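Hypothetical protein TTHA0179 (Thermus thermophilus, PDB 2DPW) is of unknown function but probably acts as a MobA-like nucleotidyltransferase. Local coordinates at residues P3-L8 / A45-V50; R86-T91 / G146-L151; V119-V124 / E140-G145. All blocks are in the same frame, centred on the assembly; numbering follows the deposited sequence.

Interaction 1: P3-L8 / A45-V50; sequences PSAIVL and AGLSPV
Two parallel strands joined by a beta-alpha-beta crossover, with helix 35-44 as the connection, form neighbouring strands of the mixed sheet of this MobA-like domain, and their pairing is dense at one end and looser at the other. The short strand segments 4-8 and 48-50 diverge by 35°. In the dense part Val50 is held by both its backbone N and O to strand 4-8: Val50 N donates to Ala5 O (2.7 Å), and Val50 O receives Val7 N (2.7 Å) nearly along its C=O axis. Ile6 and Val50 stand side by side, pointing the same way, with Ile6 CG1 4.2 Å from Val50 CB; both are buried against Ala79 of helix 72-81 and Val83. On the other face Ala5 and Pro49 sit together, CB to CB 4.3 Å, while Val7 and Pro49 pack on Leu42 of helix 35-44.

Toward the start of the pair the packing opens to solvent. Ser4 and Ser48 share the Ile6 face but are partly exposed, and Pro3 is exposed. Gly46, with its positive phi of 87°, is the C-prime residue of the Schellman motif that ends helix 35-44, and from there the chain turns into the strand. Leu47 bridges the two regimes: its CG lies anti to the carbonyl carbon, so that CD1 reaches Ala5 CB at 4.0 Å, while CD2 meets the Pro3 ring, the two side chains crossing at about a right angle. Just beside this crossing, Ser48 N donates to Pro3 O across 2.7 Å, with a nearly straight N-H...O angle of 168°.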
loop_
_atom_site.group_PDB
_atom_site.type_symbol
_atom_site.label_atom_id
_atom_site.label_comp_id
_atom_site.label_asym_id
_atom_site.label_seq_id
_atom_site.Cartn_x
_atom_site.Cartn_y
_atom_site.Cartn_z
ATOM N N PRO A 3 -4.978 -17.529 2.291
ATOM C CA PRO A 3 -3.953 -16.875 1.477
ATOM C C PRO A 3 -3.157 -15.893 2.344
ATOM O O PRO A 3 -3.636 -15.416 3.383
ATOM C CB PRO A 3 -4.766 -16.153 0.404
ATOM C CG PRO A 3 -5.963 -16.976 0.276
ATOM C CD PRO A 3 -6.307 -17.265 1.719
ATOM N N SER A 4 -1.949 -15.579 1.902
ATOM C CA SER A 4 -1.093 -14.691 2.659
ATOM C C SER A 4 -1.286 -13.216 2.422
ATOM O O SER A 4 -1.772 -12.780 1.384
ATOM C CB SER A 4 0.365 -15.047 2.413
ATOM O OG SER A 4 0.652 -16.308 2.977
ATOM N N ALA A 5 -0.892 -12.456 3.428
ATOM C CA ALA A 5 -0.959 -11.013 3.399
ATOM C C ALA A 5 0.332 -10.580 4.067
ATOM O O ALA A 5 0.935 -11.358 4.807
ATOM C CB ALA A 5 -2.143 -10.535 4.198
ATOM N N ILE A 6 0.786 -9.365 3.795
ATOM C CA ILE A 6 2.004 -8.895 4.438
ATOM C C ILE A 6 1.798 -7.484 4.917
ATOM O O ILE A 6 1.292 -6.629 4.198
ATOM C CB ILE A 6 3.226 -8.916 3.499
ATOM C CG1 ILE A 6 3.472 -10.344 2.997
ATOM C CG2 ILE A 6 4.442 -8.353 4.239
ATOM C CD1 ILE A 6 4.660 -10.498 2.077
ATOM N N VAL A 7 2.192 -7.243 6.150
ATOM C CA VAL A 7 2.049 -5.929 6.718
ATOM C C VAL A 7 3.404 -5.334 7.011
ATOM O O VAL A 7 4.157 -5.824 7.865
ATOM C CB VAL A 7 1.235 -5.984 7.988
ATOM C CG1 VAL A 7 1.102 -4.616 8.567
ATOM C CG2 VAL A 7 -0.121 -6.570 7.675
ATOM N N LEU A 8 3.708 -4.277 6.268
ATOM C CA LEU A 8 4.961 -3.563 6.407
ATOM C C LEU A 8 4.708 -2.430 7.371
ATOM O O LEU A 8 4.520 -1.286 6.974
ATOM C CB LEU A 8 5.397 -3.029 5.048
ATOM C CG LEU A 8 5.590 -4.125 3.998
ATOM C CD1 LEU A 8 6.016 -3.495 2.692
ATOM C CD2 LEU A 8 6.638 -5.134 4.481
ATOM N N ALA A 45 -10.978 -10.881 6.382
ATOM C CA ALA A 45 -11.278 -11.216 4.997
ATOM C C ALA A 45 -10.716 -12.582 4.594
ATOM O O ALA A 45 -10.680 -12.924 3.415
ATOM C CB ALA A 45 -10.776 -10.123 4.060
ATOM N N GLY A 46 -10.284 -13.356 5.586
ATOM C CA GLY A 46 -9.774 -14.692 5.326
ATOM C C GLY A 46 -8.309 -14.872 4.973
ATOM O O GLY A 46 -7.940 -15.897 4.394
ATOM N N LEU A 47 -7.464 -13.911 5.328
ATOM C CA LEU A 47 -6.043 -14.011 5.009
ATOM C C LEU A 47 -5.183 -14.243 6.239
ATOM O O LEU A 47 -5.599 -13.977 7.363
ATOM C CB LEU A 47 -5.564 -12.729 4.336
ATOM C CG LEU A 47 -6.357 -12.212 3.144
ATOM C CD1 LEU A 47 -5.869 -10.824 2.758
ATOM C CD2 LEU A 47 -6.200 -13.170 1.997
ATOM N N SER A 48 -3.974 -14.739 6.004
ATOM C CA SER A 48 -3.006 -14.980 7.065
ATOM C C SER A 48 -1.916 -13.909 6.882
ATOM O O SER A 48 -1.121 -13.984 5.953
ATOM C CB SER A 48 -2.414 -16.379 6.914
ATOM O OG SER A 48 -1.494 -16.665 7.956
ATOM N N PRO A 49 -1.879 -12.894 7.762
ATOM C CA PRO A 49 -0.907 -11.798 7.704
ATOM C C PRO A 49 0.488 -12.026 8.255
ATOM O O PRO A 49 0.662 -12.452 9.393
ATOM C CB PRO A 49 -1.597 -10.671 8.477
ATOM C CG PRO A 49 -3.033 -11.077 8.550
ATOM C CD PRO A 49 -2.951 -12.560 8.708
ATOM N N VAL A 50 1.488 -11.721 7.439
ATOM C CA VAL A 50 2.871 -11.819 7.868
ATOM C C VAL A 50 3.137 -10.381 8.291
ATOM O O VAL A 50 2.812 -9.449 7.559
ATOM C CB VAL A 50 3.813 -12.200 6.715
ATOM C CG1 VAL A 50 5.256 -12.090 7.172
ATOM C CG2 VAL A 50 3.528 -13.629 6.269
#

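Interaction 2: R86-T91 / G146-L151; sequences RVLVAT and GNLLLL
Arg86 and Leu150 illustrate how a charged side chain can be laid over an apolar one at the end of an antiparallel strand pair. The arginine leaves its strand with CG anti to the backbone N (chi1 -157°) and bends at chi3 (68°), crossing Leu150 obliquely. Leu150 CD2 thereby lies over the centre of one guanidinium face, 4.0 Å from Arg86 CZ, while its other methyl, CD1, touches Arg86 CG at 3.9 Å. Arg86 NH2 has its polar partner outside the pair, in the carbonyl O of Leu106, a bond that probably helps to orient the group.

Leu88 shares the Leu150 face. Both have CG anti to the backbone N, and both reach across to the partner strand, Leu88 CD1 coming to 4.1 Å from Leu148 CB. Leu148 takes the other branch, with CG beside its own N, which brings CD2 against the Ala90 methyl. On the reverse face Val89 and Leu149 face each other, CB to CB 4.1 Å, and Leu151 CD1 approaches Val89 CG2.

Between the two faces, two hydrogen-bonded pairs set the register. Val87 and Leu151 exchange N-H...O bonds both ways, the one from Leu151 N to Val87 O (2.6 Å) being almost straight at 177°; Val89 and Leu149 do the same. The pairing fades at Thr91, whose N makes only a weak bond to Asn147 O (3.3 Å), while Thr91 OG1, passing Asn147 CB, is bonded to Asp93.

Strand 86-91 is flanked on its far edge by strand 4-8 and strand 148-152 by strand 114-120, so the pair lies within the central sheet, its Leu88-Leu148-Leu150 face covered by Val102 and Val105 of helix 99-108.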
loop_
_atom_site.group_PDB
_atom_site.type_symbol
_atom_site.label_atom_id
_atom_site.label_comp_id
_atom_site.label_asym_id
_atom_site.label_seq_id
_atom_site.Cartn_x
_atom_site.Cartn_y
_atom_site.Cartn_z
ATOM N N ARG A 86 -0.724 -15.461 -4.574
ATOM C CA ARG A 86 -1.056 -14.048 -4.721
ATOM C C ARG A 86 -1.134 -13.499 -3.307
ATOM O O ARG A 86 -1.820 -14.069 -2.460
ATOM C CB ARG A 86 -2.396 -13.868 -5.425
ATOM C CG ARG A 86 -2.532 -12.515 -6.092
ATOM C CD ARG A 86 -3.784 -12.391 -6.961
ATOM N NE ARG A 86 -5.009 -12.405 -6.161
ATOM C CZ ARG A 86 -6.216 -12.088 -6.624
ATOM N NH1 ARG A 86 -6.369 -11.726 -7.893
ATOM N NH2 ARG A 86 -7.271 -12.134 -5.818
ATOM N N VAL A 87 -0.412 -12.410 -3.050
ATOM C CA VAL A 87 -0.377 -11.800 -1.724
ATOM C C VAL A 87 -0.742 -10.329 -1.695
ATOM O O VAL A 87 -0.367 -9.555 -2.576
ATOM C CB VAL A 87 1.013 -11.952 -1.080
ATOM C CG1 VAL A 87 1.072 -11.195 0.251
ATOM C CG2 VAL A 87 1.311 -13.429 -0.860
ATOM N N LEU A 88 -1.477 -9.955 -0.657
ATOM C CA LEU A 88 -1.888 -8.582 -0.480
ATOM C C LEU A 88 -0.959 -7.903 0.506
ATOM O O LEU A 88 -0.763 -8.360 1.629
ATOM C CB LEU A 88 -3.323 -8.513 0.024
ATOM C CG LEU A 88 -3.828 -7.100 0.316
ATOM C CD1 LEU A 88 -3.722 -6.240 -0.934
ATOM C CD2 LEU A 88 -5.257 -7.166 0.797
ATOM N N VAL A 89 -0.373 -6.805 0.070
ATOM C CA VAL A 89 0.533 -6.081 0.922
ATOM C C VAL A 89 -0.156 -4.856 1.455
ATOM O O VAL A 89 -0.981 -4.248 0.774
ATOM C CB VAL A 89 1.778 -5.645 0.157
ATOM C CG1 VAL A 89 2.745 -4.942 1.101
ATOM C CG2 VAL A 89 2.422 -6.853 -0.487
ATOM N N ALA A 90 0.193 -4.501 2.682
ATOM C CA ALA A 90 -0.376 -3.330 3.321
ATOM C C ALA A 90 0.560 -2.739 4.358
ATOM O O ALA A 90 1.355 -3.450 4.982
ATOM C CB ALA A 90 -1.693 -3.683 3.973
ATOM N N THR A 91 0.466 -1.425 4.518
ATOM C CA THR A 91 1.249 -0.721 5.521
ATOM C C THR A 91 0.443 -0.785 6.827
ATOM O O THR A 91 -0.781 -0.926 6.802
ATOM C CB THR A 91 1.451 0.744 5.138
ATOM O OG1 THR A 91 0.174 1.388 5.026
ATOM C CG2 THR A 91 2.193 0.842 3.829
ATOM N N GLY A 146 -3.635 3.788 -3.059
ATOM C CA GLY A 146 -3.876 3.149 -1.771
ATOM C C GLY A 146 -2.605 2.816 -1.017
ATOM O O GLY A 146 -1.513 3.213 -1.413
ATOM N N ASN A 147 -2.763 2.109 0.088
ATOM C CA ASN A 147 -1.648 1.722 0.895
ATOM C C ASN A 147 -1.642 0.205 0.872
ATOM O O ASN A 147 -1.135 -0.455 1.774
ATOM C CB ASN A 147 -1.868 2.241 2.305
ATOM C CG ASN A 147 -1.616 3.767 2.446
ATOM O OD1 ASN A 147 -0.506 4.240 2.230
ATOM N ND2 ASN A 147 -2.650 4.523 2.830
ATOM N N LEU A 148 -2.281 -0.329 -0.159
ATOM C CA LEU A 148 -2.388 -1.761 -0.376
ATOM C C LEU A 148 -1.791 -2.070 -1.726
ATOM O O LEU A 148 -1.864 -1.258 -2.646
ATOM C CB LEU A 148 -3.855 -2.210 -0.396
ATOM C CG LEU A 148 -4.777 -2.096 0.823
ATOM C CD1 LEU A 148 -6.109 -2.699 0.420
ATOM C CD2 LEU A 148 -4.219 -2.820 2.060
ATOM N N LEU A 149 -1.202 -3.250 -1.834
ATOM C CA LEU A 149 -0.620 -3.699 -3.088
ATOM C C LEU A 149 -0.802 -5.204 -3.195
ATOM O O LEU A 149 -0.327 -5.968 -2.350
ATOM C CB LEU A 149 0.865 -3.363 -3.165
ATOM C CG LEU A 149 1.498 -3.601 -4.537
ATOM C CD1 LEU A 149 0.966 -2.593 -5.548
ATOM C CD2 LEU A 149 2.996 -3.473 -4.410
ATOM N N LEU A 150 -1.496 -5.618 -4.245
ATOM C CA LEU A 150 -1.783 -7.019 -4.500
ATOM C C LEU A 150 -0.743 -7.618 -5.468
ATOM O O LEU A 150 -0.634 -7.200 -6.626
ATOM C CB LEU A 150 -3.198 -7.121 -5.074
ATOM C CG LEU A 150 -3.776 -8.513 -5.298
ATOM C CD1 LEU A 150 -3.551 -9.396 -4.077
ATOM C CD2 LEU A 150 -5.250 -8.370 -5.605
ATOM N N LEU A 151 0.020 -8.601 -4.997
ATOM C CA LEU A 151 1.060 -9.196 -5.836
ATOM C C LEU A 151 0.984 -10.681 -6.078
ATOM O O LEU A 151 0.544 -11.456 -5.230
ATOM C CB LEU A 151 2.451 -8.963 -5.247
ATOM C CG LEU A 151 2.953 -7.583 -4.859
ATOM C CD1 LEU A 151 4.301 -7.776 -4.210
ATOM C CD2 LEU A 151 3.019 -6.644 -6.079
#

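Interaction 3: V119-V124 / E140-G145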
loop_
_atom_site.group_PDB
_atom_site.type_symbol
_atom_site.label_atom_id
_atom_site.label_comp_id
_atom_site.label_asym_id
_atom_site.label_seq_id
_atom_site.Cartn_x
_atom_site.Cartn_y
_atom_site.Cartn_z
ATOM N N VAL A 119 -8.098 5.164 -5.120
ATOM C CA VAL A 119 -9.374 5.732 -4.688
ATOM C C VAL A 119 -9.733 7.077 -5.342
ATOM O O VAL A 119 -8.887 7.975 -5.478
ATOM C CB VAL A 119 -9.392 5.947 -3.157
ATOM C CG1 VAL A 119 -10.776 6.346 -2.712
ATOM C CG2 VAL A 119 -8.949 4.694 -2.444
ATOM N N PRO A 120 -11.005 7.234 -5.752
ATOM C CA PRO A 120 -11.479 8.476 -6.385
ATOM C C PRO A 120 -11.669 9.608 -5.373
ATOM O O PRO A 120 -12.146 9.377 -4.261
ATOM C CB PRO A 120 -12.809 8.062 -7.014
ATOM C CG PRO A 120 -12.661 6.569 -7.211
ATOM C CD PRO A 120 -11.987 6.152 -5.935
ATOM N N LYS A 121 -11.286 10.823 -5.753
ATOM C CA LYS A 121 -11.443 11.981 -4.881
ATOM C C LYS A 121 -12.875 11.938 -4.347
ATOM O O LYS A 121 -13.129 12.103 -3.149
ATOM C CB LYS A 121 -11.227 13.268 -5.690
ATOM C CG LYS A 121 -11.267 14.574 -4.897
ATOM C CD LYS A 121 -11.011 15.765 -5.821
ATOM C CE LYS A 121 -10.430 16.968 -5.074
ATOM N NZ LYS A 121 -10.065 18.081 -6.005
ATOM N N GLU A 122 -13.797 11.681 -5.269
ATOM C CA GLU A 122 -15.227 11.610 -4.996
ATOM C C GLU A 122 -15.630 10.872 -3.710
ATOM O O GLU A 122 -16.508 11.328 -2.977
ATOM C CB GLU A 122 -15.932 10.964 -6.199
ATOM C CG GLU A 122 -15.812 11.731 -7.529
ATOM C CD GLU A 122 -14.372 11.898 -8.020
ATOM O OE1 GLU A 122 -13.629 10.891 -8.063
ATOM O OE2 GLU A 122 -13.986 13.038 -8.374
ATOM N N ALA A 123 -14.990 9.738 -3.437
ATOM C CA ALA A 123 -15.320 8.938 -2.260
ATOM C C ALA A 123 -14.430 9.204 -1.059
ATOM O O ALA A 123 -14.805 8.905 0.072
ATOM C CB ALA A 123 -15.273 7.458 -2.614
ATOM N N VAL A 124 -13.247 9.749 -1.301
ATOM C CA VAL A 124 -12.332 10.042 -0.211
ATOM C C VAL A 124 -12.951 11.071 0.719
ATOM O O VAL A 124 -12.704 11.079 1.921
ATOM C CB VAL A 124 -11.015 10.608 -0.738
ATOM C CG1 VAL A 124 -10.063 10.888 0.419
ATOM C CG2 VAL A 124 -10.407 9.633 -1.725
ATOM N N GLU A 140 -10.089 9.419 -16.869
ATOM C CA GLU A 140 -11.133 8.651 -16.222
ATOM C C GLU A 140 -11.522 9.201 -14.847
ATOM O O GLU A 140 -12.483 8.729 -14.234
ATOM C CB GLU A 140 -10.706 7.180 -16.130
ATOM C CG GLU A 140 -10.488 6.513 -17.501
ATOM C CD GLU A 140 -9.041 6.582 -18.015
ATOM O OE1 GLU A 140 -8.351 7.606 -17.777
ATOM O OE2 GLU A 140 -8.600 5.604 -18.677
ATOM N N GLY A 141 -10.789 10.203 -14.362
ATOM C CA GLY A 141 -11.124 10.780 -13.072
ATOM C C GLY A 141 -9.988 11.392 -12.274
ATOM O O GLY A 141 -8.971 11.806 -12.813
ATOM N N THR A 142 -10.188 11.472 -10.966
ATOM C CA THR A 142 -9.188 12.007 -10.057
ATOM C C THR A 142 -9.033 11.009 -8.919
ATOM O O THR A 142 -9.993 10.695 -8.216
ATOM C CB THR A 142 -9.611 13.359 -9.508
ATOM O OG1 THR A 142 -9.743 14.282 -10.594
ATOM C CG2 THR A 142 -8.571 13.873 -8.528
ATOM N N PHE A 143 -7.814 10.511 -8.748
ATOM C CA PHE A 143 -7.552 9.513 -7.736
ATOM C C PHE A 143 -6.327 9.751 -6.901
ATOM O O PHE A 143 -5.538 10.665 -7.130
ATOM C CB PHE A 143 -7.380 8.162 -8.415
ATOM C CG PHE A 143 -8.410 7.882 -9.465
ATOM C CD1 PHE A 143 -8.248 8.342 -10.771
ATOM C CD2 PHE A 143 -9.549 7.153 -9.145
ATOM C CE1 PHE A 143 -9.203 8.081 -11.735
ATOM C CE2 PHE A 143 -10.513 6.886 -10.105
ATOM C CZ PHE A 143 -10.336 7.349 -11.403
ATOM N N THR A 144 -6.177 8.878 -5.925
ATOM C CA THR A 144 -5.010 8.882 -5.086
ATOM C C THR A 144 -4.714 7.415 -4.911
ATOM O O THR A 144 -5.609 6.572 -5.126
ATOM C CB THR A 144 -5.267 9.540 -3.732
ATOM O OG1 THR A 144 -4.029 9.619 -3.014
ATOM C CG2 THR A 144 -6.283 8.760 -2.927
ATOM N N GLY A 145 -3.463 7.124 -4.552
ATOM C CA GLY A 145 -3.023 5.752 -4.364
ATOM C C GLY A 145 -3.259 5.064 -3.057
ATOM O O GLY A 145 -3.233 5.734 -2.028
#
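The phenyl ring of Phe143 has the carbonyl carbon of Val119 at its edge, near the ring plane, while the Pro120 ring comes in obliquely. Pro120 CG lies 3.6 Å from Phe143 CE2. With CG anti to the carbonyl carbon (chi1 -45°), the ring is laid back along its own strand, over Gly141, which has no side chain to collide with CZ. Val214 of strand 210-214 touches both rings; Leu138 of strand 136-138 packs on the phenyl.

Val119 and Thr144 form an antiparallel hydrogen-bonded pair: Val119 N donates to Thr144 O and Thr144 N returns the bond to Val119 O, each 2.9 Å. This is a strand-to-helix junction within the mixed sheet of the transferase domain. Pro120 occupies the N-cap position of helix 121-127, and its carbonyl O accepts from both Ala123 N (3.0 Å) and Val124 N (3.2 Å). Already in the helix, Lys121 N still reaches Thr142 O at 2.8 Å, with the donor above the carbonyl plane. Alongside, the lysine and threonine side chains run the same way, Lys121 CB 3.9 Å from Thr142 CG2. The hydroxyl of Thr144 is bonded to the carbonyl of Thr134, while its methyl CG2 faces Val119 CB.

All three contacts belong to one mixed sheet. Interactions 1 and 2, with centres about 9 Å apart, share a seam between strands 4-8 and 86-91, where Leu8 N lies 2.8 Å from Ala90 O and Ile6 O 2.8 Å from Ala90 N, both probable hydrogen bonds. Interaction 3 is nested inside the chain loop that interaction 2 closes: strand 141-145 is followed, after Gly146 and Asn147, by strand 148-152, contact centres about 18 Å apart. Interactions 1 and 3 lie on opposite sides of the chain's centre, about 25 Å between centres. In relatives the nucleotide typically binds near the carboxyl ends of the parallel strands, which would place Leu8 and Thr91 nearest such a pocket.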